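Local atomic coordinates of aminopeptidase N family protein (Idiomarina loihiensis L2TR, PDB entry 4FGM), a protein that binds zinc and probably acts as an aminopeptidase of the M61 family, removing residues from the amino-terminal ends of peptides. Residues A[252-255]-A[256-259]; A[310-313]-A[314-318]; A[329-332]-A[333-337]; A[418-421]-A[422-425]; A[468-471]-A[472-475]. All coordinates share one frame; numbering follows the deposited sequence.

Interaction 1 (A[252-255]-A[256-259]); sequences LISA and HQYE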
# COMPACT_ATOMS: atom_id res chain seq x y z
N LEU A 252 7.47 15.80 -1.82
CA LEU A 252 7.90 16.45 -0.60
C LEU A 252 8.04 17.94 -0.84
O LEU A 252 9.07 18.41 -1.32
CB LEU A 252 9.23 15.85 -0.12
CG LEU A 252 9.17 14.36 0.22
CD1 LEU A 252 10.54 13.90 0.67
CD2 LEU A 252 8.15 14.09 1.32
N ILE A 253 6.98 18.66 -0.50
CA ILE A 253 6.90 20.10 -0.69
C ILE A 253 8.09 20.89 -0.12
O ILE A 253 8.57 20.61 0.99
CB ILE A 253 5.55 20.61 -0.14
CG1 ILE A 253 5.29 22.04 -0.61
CG2 ILE A 253 5.51 20.49 1.37
CD1 ILE A 253 3.82 22.41 -0.61
N SER A 254 8.57 21.86 -0.89
CA SER A 254 9.71 22.68 -0.50
C SER A 254 9.29 23.96 0.23
O SER A 254 8.11 24.31 0.29
CB SER A 254 10.55 23.04 -1.73
OG SER A 254 9.85 23.93 -2.59
N ALA A 255 10.28 24.66 0.76
CA ALA A 255 10.05 25.90 1.49
C ALA A 255 9.54 27.03 0.59
O ALA A 255 9.04 28.04 1.08
CB ALA A 255 11.33 26.34 2.19
N HIS A 256 9.67 26.86 -0.72
CA HIS A 256 9.23 27.88 -1.67
C HIS A 256 7.88 27.55 -2.32
O HIS A 256 7.45 28.24 -3.25
CB HIS A 256 10.29 28.06 -2.75
CG HIS A 256 11.66 28.32 -2.20
ND1 HIS A 256 11.92 29.33 -1.30
CD2 HIS A 256 12.84 27.68 -2.41
CE1 HIS A 256 13.20 29.31 -0.97
NE2 HIS A 256 13.78 28.32 -1.63
N GLN A 257 7.23 26.51 -1.82
CA GLN A 257 5.92 26.09 -2.32
C GLN A 257 4.90 26.31 -1.21
O GLN A 257 4.78 25.51 -0.29
CB GLN A 257 5.94 24.61 -2.71
CG GLN A 257 6.73 24.27 -3.98
CD GLN A 257 6.75 22.77 -4.27
OE1 GLN A 257 7.49 22.01 -3.63
NE2 GLN A 257 5.93 22.33 -5.22
N TYR A 258 4.16 27.41 -1.30
CA TYR A 258 3.17 27.74 -0.28
C TYR A 258 1.92 26.88 -0.34
O TYR A 258 1.56 26.21 0.64
CB TYR A 258 2.76 29.21 -0.38
CG TYR A 258 1.77 29.64 0.69
CD1 TYR A 258 2.19 29.80 2.02
CD2 TYR A 258 0.42 29.84 0.39
CE1 TYR A 258 1.28 30.15 3.02
CE2 TYR A 258 -0.49 30.18 1.39
CZ TYR A 258 -0.06 30.34 2.70
OH TYR A 258 -0.96 30.67 3.69
N GLU A 259 1.26 26.89 -1.49
CA GLU A 259 0.03 26.13 -1.67
C GLU A 259 0.17 24.62 -1.77
O GLU A 259 1.23 24.08 -2.10
CB GLU A 259 -0.70 26.63 -2.92
CG GLU A 259 -1.23 28.06 -2.84
CD GLU A 259 -2.22 28.25 -1.71
OE1 GLU A 259 -3.01 27.32 -1.44
OE2 GLU A 259 -2.22 29.34 -1.10
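Gln257 OE1 is gripped by two donors of Ser254. The backbone Ser254 N gives the stronger bond, 2.9 Å to Gln257 OE1 and nearly straight at 168°. Ser254 OG adds a second, longer bond of 3.2 Å to the same Gln257 OE1. The two donors reach the amide oxygen from opposite faces of its plane, which probably limits how far the amide can turn. Ser254 OG sits between its own backbone N and carbonyl carbon (chi1 68°). From there it also takes a weak bond from His256 N.

The backbone adds the bond of the turn. Gln257 N donates to Ser254 O at 3.2 Å. Beside the polar group, Ile253 passes obliquely over the root of the glutamine. Ile253 CG1 lies 3.4 Å from Gln257 CB, and Ile253 CD1 also meets the backbone oxygens of Gln257 and Glu259. Arg199 of helix 197-215 binds the carbonyl oxygens of Gln257 and Tyr258, which ties the loop to that helix. The arrangement is a type I beta turn from Ser254 to Gln257, at the surface between strand 242-248 and helix 262-277, closed further by the side chain of its last residue.

Interaction 2 (A[310-313]-A[314-318]); sequences TSYF and DDYLL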
# COMPACT_ATOMS: atom_id res chain seq x y z
N THR A 310 -9.36 1.83 5.38
CA THR A 310 -8.14 2.65 5.37
C THR A 310 -8.06 3.47 4.08
O THR A 310 -7.60 4.62 4.09
CB THR A 310 -6.89 1.76 5.47
OG1 THR A 310 -7.08 0.80 6.52
CG2 THR A 310 -5.66 2.62 5.76
N SER A 311 -8.51 2.89 2.97
CA SER A 311 -8.48 3.59 1.69
C SER A 311 -9.53 4.69 1.61
O SER A 311 -9.49 5.52 0.70
CB SER A 311 -8.65 2.62 0.53
OG SER A 311 -7.49 1.81 0.40
N TYR A 312 -10.46 4.70 2.55
CA TYR A 312 -11.48 5.75 2.58
C TYR A 312 -11.00 6.85 3.51
O TYR A 312 -11.10 8.03 3.21
CB TYR A 312 -12.81 5.19 3.09
CG TYR A 312 -13.79 6.26 3.54
CD1 TYR A 312 -14.40 7.11 2.63
CD2 TYR A 312 -14.11 6.41 4.90
CE1 TYR A 312 -15.31 8.08 3.04
CE2 TYR A 312 -15.01 7.38 5.33
CZ TYR A 312 -15.62 8.21 4.39
OH TYR A 312 -16.52 9.15 4.81
N PHE A 313 -10.45 6.45 4.65
CA PHE A 313 -9.98 7.42 5.63
C PHE A 313 -8.69 8.15 5.28
O PHE A 313 -8.54 9.31 5.67
CB PHE A 313 -9.89 6.76 7.01
CG PHE A 313 -11.22 6.62 7.70
CD1 PHE A 313 -11.92 7.75 8.12
CD2 PHE A 313 -11.79 5.37 7.91
CE1 PHE A 313 -13.18 7.63 8.73
CE2 PHE A 313 -13.05 5.24 8.51
CZ PHE A 313 -13.74 6.38 8.93
N ASP A 314 -7.77 7.51 4.56
CA ASP A 314 -6.52 8.21 4.23
C ASP A 314 -6.78 9.56 3.55
O ASP A 314 -6.08 10.54 3.82
CB ASP A 314 -5.57 7.35 3.36
CG ASP A 314 -6.24 6.76 2.12
OD1 ASP A 314 -7.23 7.33 1.62
OD2 ASP A 314 -5.75 5.72 1.64
N ASP A 315 -7.80 9.63 2.70
CA ASP A 315 -8.14 10.88 2.03
C ASP A 315 -9.12 11.72 2.87
O ASP A 315 -8.93 12.92 3.05
CB ASP A 315 -8.77 10.62 0.66
CG ASP A 315 -7.79 10.00 -0.32
OD1 ASP A 315 -6.63 10.43 -0.35
OD2 ASP A 315 -8.20 9.08 -1.08
N TYR A 316 -10.16 11.07 3.38
CA TYR A 316 -11.18 11.75 4.16
C TYR A 316 -10.60 12.49 5.38
O TYR A 316 -10.91 13.66 5.61
CB TYR A 316 -12.25 10.75 4.60
CG TYR A 316 -13.39 11.38 5.37
CD1 TYR A 316 -14.15 12.41 4.80
CD2 TYR A 316 -13.69 10.98 6.67
CE1 TYR A 316 -15.17 13.03 5.52
CE2 TYR A 316 -14.71 11.59 7.40
CZ TYR A 316 -15.45 12.61 6.82
OH TYR A 316 -16.45 13.22 7.55
N LEU A 317 -9.76 11.81 6.15
CA LEU A 317 -9.16 12.42 7.33
C LEU A 317 -8.28 13.62 6.96
O LEU A 317 -8.00 14.48 7.79
CB LEU A 317 -8.34 11.39 8.11
CG LEU A 317 -9.17 10.27 8.75
CD1 LEU A 317 -8.27 9.41 9.62
CD2 LEU A 317 -10.30 10.89 9.59
N LEU A 318 -7.85 13.67 5.70
CA LEU A 318 -7.02 14.77 5.22
C LEU A 318 -7.88 16.03 5.13
O LEU A 318 -7.39 17.15 5.34
CB LEU A 318 -6.45 14.41 3.84
CG LEU A 318 -4.92 14.40 3.68
CD1 LEU A 318 -4.24 13.60 4.78
CD2 LEU A 318 -4.60 13.80 2.33
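Tyr312 and Tyr316 both have CG anti to the backbone N (chi1 163° and -177°), and this sends their side chains out side by side, one helical turn apart. The rings are nearly parallel, with planes at 15°, but are slid so far that they barely overlap. The centroids are 5.2 Å apart. The hydroxyl of Tyr312 lies over the centre of the Tyr316 ring, with OH 3.8 Å from Tyr316 CD2. Tyr312 OH bonds Asp388 and Trp584, while Tyr316 OH bonds the carbonyl oxygen of Trp584.

Phe313 comes to the edge of the Tyr316 ring, with Phe313 CD1 4.0 Å from Tyr316 CD2. Phe313 CD1 also touches the neighbouring Leu317, 3.8 Å from its CG.

Asp314 is turned back over the helix. Its OD1 lies 3.0 Å from Ser311 O, a close approach of two acceptors and not a bond. The other oxygen, Asp314 OD2, is hydrogen-bonded to ND1 of the zinc ligand His273. Asp314 is thus a second-shell residue and probably helps to orient a first-shell histidine. The backbone supports this turn through Asp314 N to Thr310 O, 2.9 Å.

The contact lies in helix 308-320, just after the zinc ligand Glu307. Thr310 and Ser311 face helix 262-277, which carries both zinc-binding histidines. Phe313 packs on helix 401-413, and Tyr312 touches both that helix and helix 378-394.

Interaction 3 (A[329-332]-A[333-337]); sequences YLKL and LGDTL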
# COMPACT_ATOMS: atom_id res chain seq x y z
N TYR A 329 -10.98 16.94 -1.90
CA TYR A 329 -11.46 15.66 -1.41
C TYR A 329 -12.41 14.97 -2.38
O TYR A 329 -12.26 13.78 -2.68
CB TYR A 329 -12.15 15.80 -0.05
CG TYR A 329 -12.75 14.48 0.37
CD1 TYR A 329 -11.93 13.40 0.71
CD2 TYR A 329 -14.12 14.26 0.28
CE1 TYR A 329 -12.45 12.14 0.93
CE2 TYR A 329 -14.66 13.00 0.50
CZ TYR A 329 -13.82 11.94 0.81
OH TYR A 329 -14.34 10.68 0.96
N LEU A 330 -13.39 15.72 -2.88
CA LEU A 330 -14.38 15.15 -3.80
C LEU A 330 -13.77 14.72 -5.13
O LEU A 330 -14.31 13.84 -5.81
CB LEU A 330 -15.55 16.12 -4.03
CG LEU A 330 -16.57 16.20 -2.88
CD1 LEU A 330 -17.66 17.20 -3.26
CD2 LEU A 330 -17.19 14.83 -2.62
N LYS A 331 -12.67 15.35 -5.52
CA LYS A 331 -12.01 14.96 -6.76
C LYS A 331 -11.43 13.57 -6.50
O LYS A 331 -11.56 12.67 -7.33
CB LYS A 331 -10.88 15.93 -7.12
CG LYS A 331 -10.07 15.47 -8.33
CD LYS A 331 -8.78 16.26 -8.48
CE LYS A 331 -7.85 15.61 -9.49
NZ LYS A 331 -6.55 16.33 -9.61
N LEU A 332 -10.82 13.40 -5.34
CA LEU A 332 -10.24 12.12 -4.96
C LEU A 332 -11.32 11.05 -4.88
O LEU A 332 -11.10 9.90 -5.24
CB LEU A 332 -9.52 12.23 -3.60
CG LEU A 332 -8.22 13.05 -3.57
CD1 LEU A 332 -7.76 13.24 -2.12
CD2 LEU A 332 -7.15 12.34 -4.39
N LEU A 333 -12.50 11.45 -4.40
CA LEU A 333 -13.63 10.52 -4.27
C LEU A 333 -14.10 10.10 -5.66
O LEU A 333 -14.35 8.92 -5.92
CB LEU A 333 -14.79 11.17 -3.52
CG LEU A 333 -15.47 10.32 -2.44
CD1 LEU A 333 -16.75 11.03 -1.98
CD2 LEU A 333 -15.79 8.94 -2.98
N GLY A 334 -14.24 11.07 -6.54
CA GLY A 334 -14.67 10.78 -7.90
C GLY A 334 -13.66 9.89 -8.60
O GLY A 334 -14.04 9.03 -9.39
N ASP A 335 -12.37 10.08 -8.30
CA ASP A 335 -11.33 9.26 -8.91
C ASP A 335 -11.60 7.81 -8.55
O ASP A 335 -11.67 6.94 -9.42
CB ASP A 335 -9.93 9.65 -8.39
CG ASP A 335 -9.36 10.89 -9.07
OD1 ASP A 335 -9.98 11.40 -10.03
OD2 ASP A 335 -8.28 11.36 -8.65
N THR A 336 -11.75 7.55 -7.26
CA THR A 336 -12.01 6.21 -6.75
C THR A 336 -13.28 5.65 -7.37
O THR A 336 -13.31 4.50 -7.82
CB THR A 336 -12.18 6.21 -5.22
OG1 THR A 336 -10.98 6.70 -4.59
CG2 THR A 336 -12.47 4.81 -4.71
N LEU A 337 -14.33 6.46 -7.39
CA LEU A 337 -15.60 6.03 -7.95
C LEU A 337 -15.42 5.63 -9.42
O LEU A 337 -15.86 4.56 -9.84
CB LEU A 337 -16.64 7.14 -7.82
CG LEU A 337 -18.09 6.77 -8.14
CD1 LEU A 337 -18.47 5.50 -7.41
CD2 LEU A 337 -19.01 7.91 -7.75
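Regular alpha-helical bonds join the two halves of this segment of helix 326-342: Leu333 N to Tyr329 O, Gly334 N to Leu330 O and Asp335 N to Lys331 O are each 2.9 Å. Thr336 N to Leu332 O is longer, 3.2 Å, but straight at 168°. The helix belongs to the M61 peptidase region and packs beside helix 308-320.

The side-chain contact centres on Leu333. Tyr329 has CG anti to the backbone N (chi1 175°), and its ring swings along the helix to cross Leu333 obliquely. The phenol end does the touching. Tyr329 OH is 3.6 Å from Leu333 CG, and Tyr329 CE2 is 3.8 Å from Leu333 CD1. Leu330 meets the same methyl group, with its CD2 3.9 Å from Leu333 CD1. Leu333 CD1 thus touches both the Tyr329 ring and Leu330. The chi1 of Leu333, -136°, falls away from a staggered value, which may reflect strain.

Beyond the helix, Leu333 has apolar neighbours in Leu385 of helix 378-394 and Leu573 of strand 570-575, with Trp584 beside them. Tyr329 packs on Tyr312 and His319 of helix 308-320.

The other side of the helix is polar. The extended Lys331 runs past Asp335 without pairing with it, and its amine forms a salt bridge with Asp262. Opposite charges this near may still attract weakly. Lys331 NZ stands 5.3 Å from Asp335 OD2.

Interaction 4 (A[418-421]-A[422-425]); sequences GTAD and DTVI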
# COMPACT_ATOMS: atom_id res chain seq x y z
N GLY A 418 -9.23 -10.15 17.65
CA GLY A 418 -9.27 -10.48 16.24
C GLY A 418 -10.68 -10.50 15.69
O GLY A 418 -11.64 -10.71 16.43
N THR A 419 -10.81 -10.28 14.39
CA THR A 419 -12.12 -10.27 13.74
C THR A 419 -12.28 -11.47 12.81
O THR A 419 -11.36 -11.82 12.08
CB THR A 419 -12.33 -8.99 12.90
OG1 THR A 419 -11.30 -8.89 11.91
CG2 THR A 419 -12.31 -7.76 13.79
N ALA A 420 -13.46 -12.09 12.86
CA ALA A 420 -13.77 -13.22 11.98
C ALA A 420 -14.41 -12.60 10.75
O ALA A 420 -14.75 -11.41 10.77
CB ALA A 420 -14.74 -14.18 12.66
N ASP A 421 -14.57 -13.38 9.69
CA ASP A 421 -15.14 -12.84 8.45
C ASP A 421 -16.47 -12.11 8.60
O ASP A 421 -16.70 -11.12 7.91
CB ASP A 421 -15.30 -13.94 7.41
CG ASP A 421 -13.97 -14.57 7.02
OD1 ASP A 421 -12.92 -13.99 7.36
OD2 ASP A 421 -13.99 -15.64 6.38
N ASP A 422 -17.32 -12.57 9.51
CA ASP A 422 -18.63 -11.95 9.69
C ASP A 422 -18.76 -11.03 10.90
O ASP A 422 -19.83 -10.47 11.15
CB ASP A 422 -19.71 -13.04 9.75
CG ASP A 422 -19.62 -13.88 11.01
OD1 ASP A 422 -18.49 -14.19 11.45
OD2 ASP A 422 -20.68 -14.25 11.56
N THR A 423 -17.67 -10.85 11.64
CA THR A 423 -17.69 -10.00 12.83
C THR A 423 -18.24 -8.60 12.62
O THR A 423 -19.15 -8.17 13.33
CB THR A 423 -16.27 -9.86 13.44
OG1 THR A 423 -15.81 -11.15 13.88
CG2 THR A 423 -16.29 -8.89 14.62
N VAL A 424 -17.70 -7.87 11.64
CA VAL A 424 -18.14 -6.51 11.39
C VAL A 424 -19.61 -6.38 10.99
O VAL A 424 -20.32 -5.51 11.51
CB VAL A 424 -17.25 -5.83 10.31
CG1 VAL A 424 -17.79 -4.44 9.97
CG2 VAL A 424 -15.83 -5.70 10.83
N ILE A 425 -20.09 -7.22 10.08
CA ILE A 425 -21.50 -7.12 9.68
C ILE A 425 -22.42 -7.46 10.85
O ILE A 425 -23.41 -6.77 11.10
CB ILE A 425 -21.83 -8.01 8.46
CG1 ILE A 425 -23.20 -7.62 7.90
CG2 ILE A 425 -21.81 -9.48 8.84
CD1 ILE A 425 -23.60 -8.39 6.65
O HOH W 1 -15.66 -8.95 9.74
O HOH W 2 -18.20 -8.80 8.20
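Thr423 OG1 accepts a short hydrogen bond from Ala420 N, 2.7 Å long. The hydroxyl lies beside its own backbone N (chi1 -63°), on the side that faces the preceding loop. A second direct bond runs between the same two residues. Thr423 N donates to Ala420 O at 3.1 Å and turns the chain into the helix.

Two waters make further polar links. One donates to Ala420 O at 2.8 Å and accepts from Val424 N at 3.0 Å. The other donates to Asp421 O and accepts from Ile425 N. Each water thus bridges residues four apart, where a helix further on would have a direct bond. This is the hydrated first turn of helix 423-429. The side chain of the first residue of that helix takes a backbone N-H from the loop before it. A valine in place of Thr423 would probably leave the Ala420 N-H without its acceptor and hold the start of the helix less firmly.

Van der Waals contacts are few. Ala420 CB is 3.4 Å from Thr423 OG1, and Thr419 CB is 4.1 Å from Thr423 CB. Both threonines also touch Phe412 of helix 401-413.

Outside the turn, Thr419 OG1 bonds Tyr306 OH and Gln302 OE1, and Asp421 OD1 bonds Gln302 NE2.

Interaction 5 (A[468-471]-A[472-475]); sequences PVDD and NSVG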
# COMPACT_ATOMS: atom_id res chain seq x y z
N PRO A 468 -13.97 10.94 -20.38
CA PRO A 468 -12.72 11.60 -19.98
C PRO A 468 -12.07 12.28 -21.18
O PRO A 468 -12.46 12.02 -22.32
CB PRO A 468 -11.88 10.45 -19.42
CG PRO A 468 -12.37 9.26 -20.23
CD PRO A 468 -13.86 9.47 -20.25
N VAL A 469 -11.09 13.14 -20.95
CA VAL A 469 -10.43 13.84 -22.05
C VAL A 469 -9.67 12.87 -22.95
O VAL A 469 -9.40 13.17 -24.12
CB VAL A 469 -9.48 14.96 -21.53
CG1 VAL A 469 -10.26 15.89 -20.59
CG2 VAL A 469 -8.27 14.37 -20.84
N ASP A 470 -9.32 11.71 -22.40
CA ASP A 470 -8.62 10.66 -23.15
C ASP A 470 -8.69 9.35 -22.36
O ASP A 470 -9.12 9.34 -21.21
CB ASP A 470 -7.16 11.05 -23.46
CG ASP A 470 -6.27 11.07 -22.22
OD1 ASP A 470 -5.12 11.55 -22.32
OD2 ASP A 470 -6.69 10.59 -21.15
N ASP A 471 -8.29 8.25 -22.99
CA ASP A 471 -8.33 6.93 -22.37
C ASP A 471 -7.56 6.81 -21.05
O ASP A 471 -7.89 5.96 -20.22
CB ASP A 471 -7.78 5.89 -23.35
CG ASP A 471 -8.74 5.60 -24.49
OD1 ASP A 471 -9.72 4.85 -24.27
OD2 ASP A 471 -8.50 6.10 -25.61
N ASN A 472 -6.56 7.66 -20.86
CA ASN A 472 -5.73 7.60 -19.66
C ASN A 472 -6.05 8.65 -18.60
O ASN A 472 -5.27 8.85 -17.67
CB ASN A 472 -4.26 7.74 -20.05
CG ASN A 472 -3.89 6.89 -21.24
OD1 ASN A 472 -4.07 5.67 -21.25
ND2 ASN A 472 -3.34 7.54 -22.27
N SER A 473 -7.20 9.31 -18.73
CA SER A 473 -7.56 10.36 -17.79
C SER A 473 -8.84 10.14 -17.01
O SER A 473 -9.54 11.10 -16.71
CB SER A 473 -7.64 11.71 -18.51
OG SER A 473 -6.36 12.16 -18.93
N VAL A 474 -9.16 8.89 -16.69
CA VAL A 474 -10.38 8.64 -15.93
C VAL A 474 -10.21 9.27 -14.55
O VAL A 474 -9.51 8.74 -13.69
CB VAL A 474 -10.65 7.12 -15.78
CG1 VAL A 474 -11.95 6.88 -15.05
CG2 VAL A 474 -10.70 6.46 -17.15
N GLY A 475 -10.82 10.43 -14.33
CA GLY A 475 -10.67 11.05 -13.03
C GLY A 475 -11.97 11.41 -12.36
O GLY A 475 -13.03 10.86 -12.69
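Asp470 and Ser473 begin and end a type I beta turn, in the loop between strands 461-466 and 489-494. The backbone bond of the turn is Ser473 N to Asp470 O, 3.1 Å.

The side-chain bonds meet at one carboxylate oxygen. Ser473 OG donates to Asp470 OD2 at 2.7 Å, coming from above the carboxylate plane. Asp470 CG lies between the backbone N and the carbonyl carbon (chi1 70°), which brings OD2 over the turn. Asn472 N adds a bond of 2.9 Å to Asp470 OD2, bent to 121°, which is consistent with an Asx turn held only by a weak bond. With an alanine in place of Asp470, the Ser473 hydroxyl would probably lose this acceptor and be free to turn.

Further polar bonds tie the turn to the start of strand 489-494 and the residues just before it. Asp471 accepts from backbone N-H groups of Phe487, Gly488 and Ala489, and Asn472 OD1 accepts from Tyr491 N.

Van der Waals contacts add to these bonds. Val469 CG2 touches both CB and OG of Ser473. Pro468 CG and Val474 CG2 meet loosely at 4.5 Å. Closer in, Pro468 CB rests 3.6 Å from Ser473 O.

The interactions follow one another along the chain without overlap. Interactions 2 and 3 lie on successive helices, 308-320 and 326-342, in the M61 peptidase region. Their centres are about 11 Å apart and they touch, with Tyr312 CE1 3.5 Å from Tyr329 OH. Interaction 2 is buried beside the zinc site. Interaction 5 lies in a later loop, but its centre is only about 14 Å from that of interaction 3, and Gly475 touches Asp335. Helix 326-342 thus lies between helix 308-320, next to the zinc site, and that loop. Interactions 1 and 4 are surface turns, one before helix 262-277 and one opening helix 423-429. Their centres are about 43 Å apart, on opposite sides of the chain's centre.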